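Mandelate racemase/muconate lactonizing enzyme (Polaromonas sp., PDB 2OG9) probably catalyses racemisation of mandelate or a related hydroxy acid, as a TIM-barrel member of the enolase superfamily. Local coordinates at residues L210-N215 with F233-I238. Numbering follows the deposited sequence.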
loop_
_atom_site.group_PDB
_atom_site.type_symbol
_atom_site.label_atom_id
_atom_site.label_comp_id
_atom_site.label_asym_id
_atom_site.label_seq_id
_atom_site.Cartn_x
_atom_site.Cartn_y
_atom_site.Cartn_z
ATOM N N LEU A 210 31.901 18.605 8.640
ATOM C CA LEU A 210 31.148 19.218 9.729
ATOM C C LEU A 210 29.752 18.625 9.873
ATOM O O LEU A 210 29.073 18.363 8.877
ATOM C CB LEU A 210 30.999 20.724 9.503
ATOM C CG LEU A 210 32.236 21.622 9.467
ATOM C CD1 LEU A 210 31.778 23.067 9.307
ATOM C CD2 LEU A 210 33.056 21.465 10.745
HETATM N N MSE A 211 29.330 18.415 11.115
HETATM C CA MSE A 211 27.993 17.899 11.392
HETATM C C MSE A 211 27.397 18.692 12.543
HETATM O O MSE A 211 28.126 19.301 13.314
HETATM C CB MSE A 211 28.019 16.398 11.747
HETATM C CG MSE A 211 29.147 15.936 12.655
HETATM SE SE MSE A 211 30.726 15.439 11.646
HETATM C CE MSE A 211 30.503 13.499 11.551
ATOM N N VAL A 212 26.072 18.711 12.644
ATOM C CA VAL A 212 25.421 19.425 13.734
ATOM C C VAL A 212 24.479 18.490 14.486
ATOM O O VAL A 212 23.980 17.505 13.930
ATOM C CB VAL A 212 24.635 20.668 13.233
ATOM C CG1 VAL A 212 25.577 21.625 12.515
ATOM C CG2 VAL A 212 23.499 20.245 12.314
ATOM N N ASP A 213 24.250 18.803 15.758
ATOM C CA ASP A 213 23.389 18.011 16.628
ATOM C C ASP A 213 22.384 18.968 17.266
ATOM O O ASP A 213 22.774 19.850 18.034
ATOM C CB ASP A 213 24.248 17.353 17.711
ATOM C CG ASP A 213 23.496 16.314 18.515
ATOM O OD1 ASP A 213 22.247 16.300 18.489
ATOM O OD2 ASP A 213 24.172 15.509 19.190
ATOM N N ALA A 214 21.100 18.799 16.952
ATOM C CA ALA A 214 20.059 19.676 17.493
ATOM C C ALA A 214 19.457 19.160 18.792
ATOM O O ALA A 214 18.664 19.850 19.434
ATOM C CB ALA A 214 18.961 19.884 16.454
ATOM N N ASN A 215 19.833 17.941 19.168
ATOM C CA ASN A 215 19.355 17.307 20.393
ATOM C C ASN A 215 17.847 17.406 20.639
ATOM O O ASN A 215 17.413 17.848 21.707
ATOM C CB ASN A 215 20.106 17.875 21.601
ATOM C CG ASN A 215 21.613 17.735 21.468
ATOM O OD1 ASN A 215 22.235 18.391 20.628
ATOM N ND2 ASN A 215 22.206 16.870 22.288
ATOM N N PHE A 233 25.546 24.301 3.322
ATOM C CA PHE A 233 26.706 23.958 4.146
ATOM C C PHE A 233 27.344 22.608 3.833
ATOM O O PHE A 233 28.520 22.395 4.129
ATOM C CB PHE A 233 26.316 23.982 5.625
ATOM C CG PHE A 233 26.263 25.358 6.223
ATOM C CD1 PHE A 233 27.397 25.919 6.804
ATOM C CD2 PHE A 233 25.082 26.094 6.208
ATOM C CE1 PHE A 233 27.354 27.197 7.367
ATOM C CE2 PHE A 233 25.028 27.370 6.765
ATOM C CZ PHE A 233 26.166 27.923 7.346
ATOM N N ASN A 234 26.576 21.695 3.245
ATOM C CA ASN A 234 27.085 20.361 2.928
ATOM C C ASN A 234 27.588 19.642 4.176
ATOM O O ASN A 234 28.691 19.086 4.189
ATOM C CB ASN A 234 28.220 20.431 1.903
ATOM C CG ASN A 234 27.727 20.739 0.508
ATOM O OD1 ASN A 234 26.722 20.187 0.059
ATOM N ND2 ASN A 234 28.443 21.609 -0.196
ATOM N N LEU A 235 26.779 19.663 5.227
ATOM C CA LEU A 235 27.143 19.003 6.473
ATOM C C LEU A 235 27.112 17.496 6.255
ATOM O O LEU A 235 26.416 17.010 5.366
ATOM C CB LEU A 235 26.149 19.365 7.574
ATOM C CG LEU A 235 25.994 20.839 7.947
ATOM C CD1 LEU A 235 24.841 20.974 8.931
ATOM C CD2 LEU A 235 27.296 21.368 8.542
ATOM N N VAL A 236 27.870 16.761 7.062
ATOM C CA VAL A 236 27.887 15.309 6.958
ATOM C C VAL A 236 26.489 14.840 7.338
ATOM O O VAL A 236 25.930 13.940 6.711
ATOM C CB VAL A 236 28.919 14.684 7.918
ATOM C CG1 VAL A 236 28.887 13.170 7.798
ATOM C CG2 VAL A 236 30.311 15.214 7.597
ATOM N N TRP A 237 25.927 15.456 8.375
ATOM C CA TRP A 237 24.578 15.119 8.803
ATOM C C TRP A 237 24.001 16.133 9.779
ATOM O O TRP A 237 24.718 16.979 10.316
ATOM C CB TRP A 237 24.531 13.716 9.444
ATOM C CG TRP A 237 25.209 13.578 10.791
ATOM C CD1 TRP A 237 24.950 14.296 11.931
ATOM C CD2 TRP A 237 26.217 12.623 11.146
ATOM N NE1 TRP A 237 25.734 13.842 12.967
ATOM C CE2 TRP A 237 26.519 12.817 12.513
ATOM C CE3 TRP A 237 26.891 11.618 10.441
ATOM C CZ2 TRP A 237 27.472 12.039 13.189
ATOM C CZ3 TRP A 237 27.839 10.845 11.115
ATOM C CH2 TRP A 237 28.117 11.062 12.473
ATOM N N ILE A 238 22.686 16.054 9.960
ATOM C CA ILE A 238 21.964 16.885 10.912
ATOM C C ILE A 238 21.406 15.831 11.862
ATOM O O ILE A 238 20.574 15.007 11.476
ATOM C CB ILE A 238 20.830 17.675 10.234
ATOM C CG1 ILE A 238 21.437 18.751 9.318
ATOM C CG2 ILE A 238 19.921 18.296 11.304
ATOM C CD1 ILE A 238 20.416 19.549 8.516
HETATM O O HOH W 1 31.029 18.748 5.933
#
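The shortest polar bond between L210-N215 and F233-I238 runs from V236 N to L210 O, 2.7 Å and nearly straight at the hydrogen. L235 packs around the same carbonyl, its CD2 reaching L210 CB at 3.9 Å. A second backbone bond, V212 N to W237 O at 3.2 Å, brings V212 into parallel register with I238. Just ahead of these rungs, one water accepts from L210 N and donates to N234 O.

Side chains fill both faces of this pairing. On one, V212 CG2 meets L235 CD1 at 3.7 Å, the two side chains crossing at about a right angle, while I238 CG1 lies alongside V212 CG2; helix 220-230 packs against L235 and I238. On the other, M211, a selenomethionine, arches over W237: with CG between the backbone N and the carbonyl carbon (chi1 41°) and further bends at chi2 and chi3, its CE sits over the six-membered ring, 3.7 Å from the centroid, a CH-pi contact. SE is more distant in this Met-aromatic pair and packs beside V236 CG2, 4.1 Å away. Y152 and W333 meet the indole edge-to-face.

An alanine in place of W237 would probably leave the M211 methyl without its aromatic platform and open a gap beside Y152 and W333. Beyond the rungs, D213 OD1 accepts from N215 N in an Asx turn, and OD2, salt-bridged to K182, lies near E239 OE2. Side chains thus change from apolar at L210-V212 to acidic at D213, which with E239 probably marks the TIM-barrel strand ends where relatives bind their catalytic metal.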